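Local coordinates for ABC transporter binding protein AcbH (Actinoplanes, PDB 3OO8), which binds beta-D-galactopyranose with exclusive preference as the extracellular solute receptor of a bacterial ABC transporter, at residues S75-G80 and S84-F89; Y92-F97 and G101-I106; V178-A183 and R230-Y235; K238-R243 and Q389-P394. The protein carries 2 engineered substitutions. One frame throughout, in Å; residues are numbered along the deposited sequence.

Contact 1. Residues S75-G80 and S84-F89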
# COMPACT_ATOMS: atom_id res chain seq x y z
N SER A 75 15.53 -11.76 7.04
CA SER A 75 16.43 -12.58 6.23
C SER A 75 17.13 -13.64 7.11
O SER A 75 17.19 -14.82 6.74
CB SER A 75 17.45 -11.69 5.50
OG SER A 75 18.29 -12.47 4.66
N ASN A 76 17.62 -13.22 8.27
CA ASN A 76 18.30 -14.13 9.20
C ASN A 76 17.32 -15.20 9.69
O ASN A 76 17.66 -16.39 9.81
CB ASN A 76 18.83 -13.36 10.42
CG ASN A 76 19.57 -14.26 11.41
OD1 ASN A 76 20.49 -15.00 11.04
ND2 ASN A 76 19.20 -14.19 12.67
N TYR A 77 16.09 -14.75 9.96
CA TYR A 77 15.01 -15.64 10.40
C TYR A 77 14.72 -16.75 9.40
O TYR A 77 14.63 -17.93 9.78
CB TYR A 77 13.77 -14.80 10.70
CG TYR A 77 12.48 -15.59 10.88
CD1 TYR A 77 12.14 -16.16 12.11
CD2 TYR A 77 11.57 -15.70 9.83
CE1 TYR A 77 10.94 -16.88 12.27
CE2 TYR A 77 10.37 -16.38 9.99
CZ TYR A 77 10.06 -16.97 11.21
OH TYR A 77 8.84 -17.63 11.36
N LEU A 78 14.58 -16.40 8.12
CA LEU A 78 14.30 -17.38 7.09
C LEU A 78 15.48 -18.34 6.90
O LEU A 78 15.30 -19.50 6.52
CB LEU A 78 14.00 -16.66 5.77
CG LEU A 78 12.69 -15.88 5.80
CD1 LEU A 78 12.56 -14.99 4.57
CD2 LEU A 78 11.50 -16.84 5.90
N GLN A 79 16.68 -17.86 7.16
CA GLN A 79 17.86 -18.71 6.93
C GLN A 79 18.20 -19.62 8.10
O GLN A 79 18.99 -20.55 7.94
CB GLN A 79 19.06 -17.85 6.54
CG GLN A 79 18.78 -17.09 5.26
CD GLN A 79 19.96 -16.30 4.77
OE1 GLN A 79 20.94 -16.86 4.30
NE2 GLN A 79 19.85 -14.97 4.84
N GLY A 80 17.60 -19.37 9.26
CA GLY A 80 17.84 -20.16 10.45
C GLY A 80 16.91 -21.35 10.60
O GLY A 80 17.00 -22.33 9.86
N SER A 84 6.60 -22.61 10.62
CA SER A 84 6.01 -23.32 9.49
C SER A 84 5.43 -22.38 8.44
O SER A 84 5.36 -22.69 7.24
CB SER A 84 4.86 -24.20 9.99
OG SER A 84 5.29 -25.13 10.99
N LEU A 85 4.89 -21.28 8.97
CA LEU A 85 4.30 -20.19 8.21
C LEU A 85 4.76 -18.90 8.87
O LEU A 85 5.13 -18.90 10.03
CB LEU A 85 2.76 -20.23 8.33
CG LEU A 85 2.15 -21.39 7.55
CD1 LEU A 85 0.63 -21.46 7.67
CD2 LEU A 85 2.56 -21.26 6.06
N ALA A 86 4.72 -17.80 8.12
CA ALA A 86 5.01 -16.50 8.69
C ALA A 86 4.24 -15.33 8.06
O ALA A 86 3.82 -15.38 6.93
CB ALA A 86 6.54 -16.22 8.64
N THR A 87 4.03 -14.29 8.84
CA THR A 87 3.48 -13.08 8.31
C THR A 87 4.47 -12.32 7.44
O THR A 87 5.62 -12.15 7.82
CB THR A 87 3.18 -12.13 9.48
OG1 THR A 87 4.34 -12.02 10.33
CG2 THR A 87 2.00 -12.67 10.30
N TRP A 88 4.02 -11.85 6.29
CA TRP A 88 4.88 -10.97 5.50
C TRP A 88 3.98 -10.07 4.65
O TRP A 88 2.83 -9.83 4.99
CB TRP A 88 5.93 -11.76 4.67
CG TRP A 88 7.05 -10.87 4.20
CD1 TRP A 88 7.40 -10.58 2.91
CD2 TRP A 88 7.92 -10.10 5.04
NE1 TRP A 88 8.44 -9.67 2.90
CE2 TRP A 88 8.77 -9.35 4.19
CE3 TRP A 88 8.06 -9.95 6.43
CZ2 TRP A 88 9.74 -8.47 4.68
CZ3 TRP A 88 9.06 -9.07 6.92
CH2 TRP A 88 9.87 -8.35 6.04
N PHE A 89 4.47 -9.59 3.51
CA PHE A 89 3.64 -8.71 2.67
C PHE A 89 4.23 -8.66 1.27
O PHE A 89 5.41 -9.00 1.05
CB PHE A 89 3.61 -7.30 3.30
CG PHE A 89 4.96 -6.81 3.75
CD1 PHE A 89 5.85 -6.19 2.86
CD2 PHE A 89 5.34 -6.95 5.08
CE1 PHE A 89 7.09 -5.72 3.30
CE2 PHE A 89 6.57 -6.50 5.51
CZ PHE A 89 7.45 -5.90 4.63
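Tyr77 meets Ala86 where the end of helix 67-79 packs against strand 85-89, the second half of a beta-alpha-beta crossover (strand 60-64, helix 67-79, strand 85-89) in one lobe of a class 2 solute-binding fold. The contact is small, with 77 Å² buried in all. Its shortest approach runs from Tyr77 OH to Ala86 CB, 3.8 Å, and Tyr77 CE2 lies 4.1 Å from the same Ala86 CB, so the methyl sits at the phenol end of the ring and obliquely to its plane. The Tyr77 side chain gets there because CG stands opposite the backbone N (chi1 168°), which sends the ring off the helix toward the strand.

The hydroxyl does not use the strand as its polar partner: Tyr77 OH is hydrogen-bonded to Asp83, in the short connection between the two segments, while Phe70 meets the Tyr77 ring with the planes about 55° apart. These neighbours hold both the ring and its polar end. On the strand side, Ala86 also touches Ile304, and its backbone pairs with that residue across the sheet, which fixes where the methyl stands. Leu85 pairs through its backbone with Gly33 of strand 30-34.

The last helical turn is tied by Gln79, whose NE2 donates to Ser75 O over 3.3 Å. That nitrogen comes from above the carbonyl plane, and Gln79 N reaches the same Ser75 O from the opposite face.

Contact 2. Residues Y92-F97 and G101-I106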
# COMPACT_ATOMS: atom_id res chain seq x y z
N TYR A 92 9.06 -5.91 -2.93
CA TYR A 92 10.42 -6.24 -3.31
C TYR A 92 11.02 -7.39 -2.52
O TYR A 92 11.58 -8.32 -3.11
CB TYR A 92 11.29 -4.99 -3.16
CG TYR A 92 12.69 -5.16 -3.73
CD1 TYR A 92 12.98 -4.70 -5.02
CD2 TYR A 92 13.68 -5.81 -3.01
CE1 TYR A 92 14.26 -4.82 -5.56
CE2 TYR A 92 14.96 -5.97 -3.55
CZ TYR A 92 15.23 -5.47 -4.82
OH TYR A 92 16.50 -5.63 -5.36
N ARG A 93 10.87 -7.33 -1.20
CA ARG A 93 11.49 -8.35 -0.34
C ARG A 93 10.89 -9.75 -0.53
O ARG A 93 11.62 -10.76 -0.59
CB ARG A 93 11.49 -7.87 1.10
CG ARG A 93 12.47 -6.72 1.27
CD ARG A 93 13.04 -6.69 2.66
NE ARG A 93 12.21 -5.88 3.55
CZ ARG A 93 12.48 -5.71 4.84
NH1 ARG A 93 11.69 -4.94 5.59
NH2 ARG A 93 13.53 -6.32 5.38
N LEU A 94 9.57 -9.81 -0.71
CA LEU A 94 8.94 -11.10 -1.01
C LEU A 94 9.64 -11.70 -2.22
O LEU A 94 10.02 -12.88 -2.22
CB LEU A 94 7.46 -10.91 -1.38
CG LEU A 94 6.72 -12.16 -1.90
CD1 LEU A 94 6.62 -13.19 -0.76
CD2 LEU A 94 5.30 -11.80 -2.37
N GLN A 95 9.76 -10.90 -3.28
CA GLN A 95 10.38 -11.43 -4.49
C GLN A 95 11.86 -11.75 -4.31
O GLN A 95 12.36 -12.70 -4.92
CB GLN A 95 10.12 -10.51 -5.70
CG GLN A 95 8.62 -10.41 -6.03
CD GLN A 95 8.33 -9.83 -7.36
OE1 GLN A 95 8.95 -8.85 -7.77
NE2 GLN A 95 7.39 -10.44 -8.09
N PHE A 96 12.55 -10.97 -3.48
CA PHE A 96 13.97 -11.18 -3.20
C PHE A 96 14.14 -12.53 -2.48
O PHE A 96 14.97 -13.35 -2.89
CB PHE A 96 14.53 -10.06 -2.32
CG PHE A 96 16.00 -10.18 -2.03
CD1 PHE A 96 16.93 -9.69 -2.94
CD2 PHE A 96 16.44 -10.76 -0.86
CE1 PHE A 96 18.29 -9.80 -2.69
CE2 PHE A 96 17.81 -10.87 -0.59
CZ PHE A 96 18.73 -10.39 -1.51
N PHE A 97 13.35 -12.76 -1.44
CA PHE A 97 13.47 -14.01 -0.71
C PHE A 97 13.11 -15.20 -1.56
O PHE A 97 13.80 -16.21 -1.47
CB PHE A 97 12.70 -13.99 0.61
CG PHE A 97 13.06 -12.83 1.49
CD1 PHE A 97 14.38 -12.48 1.70
CD2 PHE A 97 12.06 -12.11 2.15
CE1 PHE A 97 14.71 -11.41 2.52
CE2 PHE A 97 12.39 -11.04 2.99
CZ PHE A 97 13.71 -10.70 3.16
N GLY A 101 15.66 -18.57 -2.91
CA GLY A 101 15.37 -19.95 -2.53
C GLY A 101 14.95 -20.10 -1.08
O GLY A 101 15.03 -21.20 -0.54
N LEU A 102 14.53 -19.01 -0.44
CA LEU A 102 14.16 -19.08 0.98
C LEU A 102 12.69 -19.42 1.23
O LEU A 102 12.31 -19.64 2.38
CB LEU A 102 14.47 -17.76 1.70
CG LEU A 102 15.95 -17.34 1.73
CD1 LEU A 102 16.13 -16.02 2.49
CD2 LEU A 102 16.74 -18.46 2.36
N LEU A 103 11.89 -19.44 0.18
CA LEU A 103 10.44 -19.64 0.31
C LEU A 103 9.94 -20.83 -0.48
O LEU A 103 10.39 -21.06 -1.60
CB LEU A 103 9.69 -18.39 -0.14
CG LEU A 103 10.07 -17.08 0.54
CD1 LEU A 103 9.17 -15.99 -0.01
CD2 LEU A 103 9.95 -17.14 2.06
N THR A 104 9.00 -21.58 0.09
CA THR A 104 8.40 -22.70 -0.61
C THR A 104 7.31 -22.18 -1.54
O THR A 104 6.46 -21.40 -1.10
CB THR A 104 7.81 -23.69 0.42
OG1 THR A 104 8.89 -24.30 1.11
CG2 THR A 104 7.01 -24.79 -0.26
N PRO A 105 7.34 -22.54 -2.83
CA PRO A 105 6.25 -22.12 -3.69
C PRO A 105 4.93 -22.82 -3.31
O PRO A 105 4.94 -23.96 -2.79
CB PRO A 105 6.73 -22.54 -5.09
CG PRO A 105 7.58 -23.70 -4.84
CD PRO A 105 8.27 -23.46 -3.52
N ILE A 106 3.82 -22.12 -3.53
CA ILE A 106 2.51 -22.61 -3.12
C ILE A 106 1.50 -22.62 -4.26
O ILE A 106 0.32 -22.29 -4.10
CB ILE A 106 1.99 -21.84 -1.88
CG1 ILE A 106 2.09 -20.34 -2.14
CG2 ILE A 106 2.86 -22.15 -0.66
CD1 ILE A 106 1.29 -19.53 -1.13
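A Schellman motif ends helix 92-99, and the chain leaving it folds back over the last turns of that helix. Gly101, with positive phi, is the first residue to depart from helical angles. Next to it, Leu102 N donates to Phe97 O over 3.1 Å with an N-H...O angle of 160°, the donor tilted from the carbonyl plane. This bond brings Leu102 close to the helix: its CB lies 3.6 Å from Phe97 O, the carbonyl that its own backbone N grips.

Leu102 N to Phe97 O is the 6→1 bond of the motif, and Phe97 with Leu102 forms the matching hydrophobic pair. Phe97 carries the largest share of the contact, 91 of the 220 Å² buried. Its CD1 is 4.0 Å from Leu102 CD1, the methyl lying obliquely to the ring. The returning chain adds further packing through Leu103, with Phe97 CB 4.1 Å from Leu103 CG. One turn earlier, Leu94 CD1 comes within 3.9 Å of Leu103 CD1, and these two leucines run at about a right angle to each other. Leu94 leaves its own backbone pointing away from the loop; CG opposite the backbone N (chi1 172°) and the further turn at chi2 (66°) bring CD1 round to it.

Behind this layer Phe97 rests on Ile74 and Leu78 of helix 67-79, and both Leu94 and Leu103 reach Ile304 of strand 301-304. Arg93, in the same helix, is a residue of the beta-D-galactose site, and its side chain also touches Ile74.

Contact 3. Residues V178-A183 and R230-Y235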
# COMPACT_ATOMS: atom_id res chain seq x y z
N VAL A 178 -7.30 26.01 0.66
CA VAL A 178 -6.06 25.33 0.27
C VAL A 178 -6.54 24.09 -0.50
O VAL A 178 -7.34 23.36 0.04
CB VAL A 178 -5.28 24.88 1.51
CG1 VAL A 178 -4.20 23.89 1.15
CG2 VAL A 178 -4.72 26.10 2.29
N PRO A 179 -6.10 23.90 -1.76
CA PRO A 179 -6.70 22.77 -2.49
C PRO A 179 -6.31 21.42 -1.90
O PRO A 179 -7.17 20.59 -1.60
CB PRO A 179 -6.14 22.94 -3.91
CG PRO A 179 -5.95 24.47 -4.03
CD PRO A 179 -5.37 24.80 -2.67
N LEU A 180 -5.02 21.20 -1.76
CA LEU A 180 -4.54 19.94 -1.22
C LEU A 180 -3.76 20.15 0.07
O LEU A 180 -2.67 20.72 0.08
CB LEU A 180 -3.67 19.23 -2.26
CG LEU A 180 -4.37 18.70 -3.52
CD1 LEU A 180 -3.42 18.75 -4.69
CD2 LEU A 180 -4.89 17.27 -3.24
N ALA A 181 -4.34 19.71 1.18
CA ALA A 181 -3.58 19.64 2.42
C ALA A 181 -2.37 18.74 2.12
O ALA A 181 -2.50 17.69 1.48
CB ALA A 181 -4.42 19.04 3.53
N PHE A 182 -1.20 19.15 2.60
CA PHE A 182 0.02 18.45 2.25
C PHE A 182 1.04 18.57 3.38
O PHE A 182 1.25 19.65 3.93
CB PHE A 182 0.56 19.02 0.93
CG PHE A 182 1.69 18.21 0.33
CD1 PHE A 182 1.53 16.85 0.09
CD2 PHE A 182 2.89 18.82 -0.00
CE1 PHE A 182 2.55 16.13 -0.45
CE2 PHE A 182 3.94 18.10 -0.56
CZ PHE A 182 3.76 16.73 -0.78
N ALA A 183 1.71 17.46 3.66
CA ALA A 183 2.64 17.35 4.78
C ALA A 183 3.74 16.35 4.44
O ALA A 183 3.50 15.33 3.78
CB ALA A 183 1.89 16.90 6.02
N ARG A 230 5.66 19.75 -10.58
CA ARG A 230 5.87 21.21 -10.54
C ARG A 230 4.53 21.90 -10.67
O ARG A 230 4.28 22.91 -10.00
CB ARG A 230 6.86 21.70 -11.61
CG ARG A 230 8.30 21.38 -11.21
CD ARG A 230 9.33 21.67 -12.29
NE ARG A 230 9.22 23.00 -12.88
CZ ARG A 230 9.10 23.23 -14.18
NH1 ARG A 230 9.09 22.22 -15.05
NH2 ARG A 230 9.03 24.47 -14.63
N GLU A 231 3.67 21.37 -11.53
CA GLU A 231 2.33 21.95 -11.68
C GLU A 231 1.49 21.71 -10.43
O GLU A 231 0.90 22.64 -9.86
CB GLU A 231 1.60 21.40 -12.90
CG GLU A 231 0.17 21.94 -12.91
CD GLU A 231 -0.61 21.64 -14.16
OE1 GLU A 231 -0.31 20.64 -14.85
OE2 GLU A 231 -1.55 22.42 -14.44
N LEU A 232 1.45 20.45 -10.00
CA LEU A 232 0.68 20.05 -8.82
C LEU A 232 1.01 20.88 -7.58
O LEU A 232 0.12 21.22 -6.81
CB LEU A 232 0.90 18.55 -8.52
CG LEU A 232 0.10 17.94 -7.36
CD1 LEU A 232 -1.40 17.95 -7.57
CD2 LEU A 232 0.59 16.53 -7.05
N ALA A 233 2.30 21.15 -7.39
CA ALA A 233 2.80 21.82 -6.19
C ALA A 233 2.23 23.22 -6.04
O ALA A 233 2.19 23.74 -4.91
CB ALA A 233 4.33 21.86 -6.21
N ALA A 234 1.78 23.81 -7.15
CA ALA A 234 1.11 25.13 -7.07
C ALA A 234 -0.13 25.06 -6.19
O ALA A 234 -0.60 26.10 -5.68
CB ALA A 234 0.72 25.61 -8.46
N TYR A 235 -0.72 23.87 -6.07
CA TYR A 235 -1.98 23.68 -5.35
C TYR A 235 -1.83 22.91 -4.05
O TYR A 235 -2.82 22.62 -3.40
CB TYR A 235 -3.04 23.05 -6.25
CG TYR A 235 -3.07 23.80 -7.55
CD1 TYR A 235 -3.57 25.08 -7.60
CD2 TYR A 235 -2.52 23.26 -8.70
CE1 TYR A 235 -3.55 25.82 -8.77
CE2 TYR A 235 -2.51 23.97 -9.88
CZ TYR A 235 -3.04 25.25 -9.92
OH TYR A 235 -3.02 25.99 -11.08
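Leu180 meets segment 230-235 through its backbone N, CB and CD1. Its CB stands 3.7 Å from Tyr235 O, beside the backbone bond in which Leu180 N donates to that same oxygen over 3.1 Å. The donor lies nearly in line with the carbonyl, at a C=O...N angle of 166°. Farther out, CG stands opposite the carbonyl carbon (chi1 -68°), and Leu180 CD1 ends 3.6 Å from Leu232 CD1, with the two leucines at about a right angle.

Pro179 flanks the carbonyl too: its CB is 3.4 Å from Tyr235 O and 3.9 Å from Tyr235 CB, while CG lies obliquely to the phenol ring. That ring carries Ala234 CB over the centre of one face, 3.8 Å above it, and its hydroxyl bonds to Arg170 of helix 162-174. Past the corner at Pro179 and Leu180, Ala181 pairs with Met259 of strand 257-261. The contact therefore joins strand 178-181, where it turns its corner, to the chain around the end of helix 220-232.

Across these two segments the one hydrogen bond is Leu180 N to Tyr235 O (N-H...O 150°), and CB of Pro179 and of Leu180 lie against the same oxygen, so the polar link sits among apolar carbon.

Contact 4. Residues K238-R243 and Q389-P394. With SO4 (sulfate ion), chain C.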
# COMPACT_ATOMS: atom_id res chain seq x y z
N LYS A 238 1.39 25.10 1.58
CA LYS A 238 2.75 25.58 1.85
C LYS A 238 3.28 25.10 3.20
O LYS A 238 2.53 24.66 4.06
CB LYS A 238 2.79 27.11 1.76
CG LYS A 238 2.61 27.60 0.31
CD LYS A 238 2.67 29.13 0.15
CE LYS A 238 4.03 29.70 0.55
NZ LYS A 238 4.02 31.19 0.57
N GLY A 239 4.60 25.16 3.38
CA GLY A 239 5.19 24.72 4.64
C GLY A 239 5.08 23.23 4.89
O GLY A 239 5.07 22.77 6.04
N ALA A 240 5.02 22.46 3.80
CA ALA A 240 4.82 21.02 3.93
C ALA A 240 5.92 20.25 4.66
O ALA A 240 5.62 19.33 5.41
CB ALA A 240 4.53 20.38 2.56
N ASN A 241 7.18 20.62 4.42
CA ASN A 241 8.29 19.91 5.03
C ASN A 241 8.34 20.05 6.55
O ASN A 241 8.98 19.25 7.21
CB ASN A 241 9.65 20.25 4.39
CG ASN A 241 9.84 19.57 3.03
OD1 ASN A 241 10.59 20.06 2.17
ND2 ASN A 241 9.15 18.45 2.82
N GLY A 242 7.65 21.06 7.07
CA GLY A 242 7.57 21.26 8.51
C GLY A 242 6.30 20.73 9.15
O GLY A 242 6.12 20.83 10.36
N ARG A 243 5.44 20.10 8.34
CA ARG A 243 4.10 19.69 8.80
C ARG A 243 3.96 18.19 8.98
O ARG A 243 4.41 17.41 8.12
CB ARG A 243 3.03 20.20 7.81
CG ARG A 243 1.56 19.94 8.24
CD ARG A 243 0.50 20.64 7.39
NE ARG A 243 0.73 22.09 7.41
CZ ARG A 243 1.30 22.79 6.43
NH1 ARG A 243 1.66 22.20 5.29
NH2 ARG A 243 1.51 24.10 6.59
N GLN A 389 13.86 17.82 -0.84
CA GLN A 389 14.66 18.84 -1.52
C GLN A 389 13.87 19.41 -2.72
O GLN A 389 13.83 20.63 -2.94
CB GLN A 389 16.03 18.25 -1.90
CG GLN A 389 17.00 19.27 -2.48
CD GLN A 389 18.41 18.70 -2.64
OE1 GLN A 389 18.66 17.52 -2.35
NE2 GLN A 389 19.32 19.53 -3.13
N PHE A 390 13.18 18.54 -3.47
CA PHE A 390 12.33 18.99 -4.56
C PHE A 390 11.19 19.89 -4.07
O PHE A 390 10.92 20.96 -4.62
CB PHE A 390 11.74 17.79 -5.34
CG PHE A 390 10.69 18.20 -6.33
CD1 PHE A 390 11.05 18.74 -7.57
CD2 PHE A 390 9.34 18.09 -6.03
CE1 PHE A 390 10.07 19.14 -8.50
CE2 PHE A 390 8.36 18.50 -6.95
CZ PHE A 390 8.72 19.01 -8.17
N ILE A 391 10.49 19.45 -3.03
CA ILE A 391 9.40 20.20 -2.44
C ILE A 391 9.89 21.59 -2.03
O ILE A 391 9.17 22.55 -2.26
CB ILE A 391 8.78 19.46 -1.25
CG1 ILE A 391 8.01 18.23 -1.77
CG2 ILE A 391 7.87 20.39 -0.41
CD1 ILE A 391 7.68 17.20 -0.71
N ASP A 392 11.08 21.68 -1.42
CA ASP A 392 11.65 22.98 -1.02
C ASP A 392 11.91 23.95 -2.18
O ASP A 392 11.83 25.17 -2.02
CB ASP A 392 12.98 22.76 -0.30
CG ASP A 392 12.81 22.33 1.15
OD1 ASP A 392 11.75 22.62 1.73
OD2 ASP A 392 13.76 21.73 1.71
N GLN A 393 12.26 23.40 -3.34
CA GLN A 393 12.59 24.19 -4.53
C GLN A 393 12.24 23.41 -5.78
O GLN A 393 13.12 22.74 -6.36
CB GLN A 393 14.08 24.52 -4.56
CG GLN A 393 14.58 25.25 -3.31
CD GLN A 393 15.92 25.97 -3.51
OE1 GLN A 393 16.52 25.92 -4.59
NE2 GLN A 393 16.37 26.67 -2.48
N PRO A 394 10.98 23.48 -6.21
CA PRO A 394 10.51 22.67 -7.36
C PRO A 394 10.83 23.22 -8.75
O PRO A 394 9.93 23.58 -9.53
CB PRO A 394 9.00 22.56 -7.11
CG PRO A 394 8.68 23.89 -6.40
CD PRO A 394 9.86 24.09 -5.47
S SO4 C . 0.16 24.46 10.17
O1 SO4 C . 0.59 24.64 11.55
O2 SO4 C . 1.25 24.82 9.27
O3 SO4 C . -0.19 23.05 10.00
O4 SO4 C . -0.98 25.31 9.85
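Asn241 and Asp392 bring their flat ends together with the amide and carboxylate planes 87° apart, almost perpendicular. Asn241 OD1 and Asp392 OD1 are modelled 2.8 Å from each other, but the amide is probably turned over in the model; turned back, the pair may be a hydrogen bond, and which amide atom faces the carboxylate is left open. Both side chains put CG opposite their carbonyl carbons, and their ends converge between the two segments.

Ile391 lies beside this pair and crosses Asn241 obliquely. Its CG2 is 4.0 Å from Asn241 CG, so the branch methyl packs against the amide group itself. CG2 also approaches Ala240 CB, at a loose 4.5 Å. This is the meeting of a short 3-10 turn, residues 240-242, with the last turn of helix 377-392, two parts of the chain separated by 145 residues. Asp184 touches both Asn241 and Ile391, and its backbone pairs with Ala240, tying the turn to a third part of the chain.

Arg243 faces a different partner. Bent at chi3 (-58°), its guanidinium holds Lys238 O end-on, with Arg243 NH1 2.9 Å and Arg243 NH2 2.8 Å from that oxygen, which lies close to the guanidinium plane. The NE side of the group meets a sulfate ion, probably from the crystallisation liquor: Arg243 NE donates to sulfate O3 over 2.9 Å, and Arg243 NH2 to sulfate O2 over 2.8 Å. NH1 has a further acceptor in Phe182 O, so bonds along its edges fix the rotation of the guanidinium.

Contacts 1 and 2 lie together on one side of the chain's centre, contacts 3 and 4 on the opposite side, with about 41 Å between the centres of contacts 1 and 3. Within each group the segments touch: Leu78 CD1 packs on Phe97 CD2 at 3.8 Å, and Phe182 O is 2.9 Å from Arg243 NH1, a probable hydrogen bond. Contacts 1 to 3 are buried; contacts 1 and 3 both reach the large mixed sheet. Contact 1 has no hydrogen bond across its segments, whereas contacts 2 and 3 each combine one backbone bond with apolar packing of leucines and an aromatic or proline residue. Contact 4, only partly buried, sets an amide beside a carboxylate and an isoleucine, while Arg243 holds the sulfate apart from the interface.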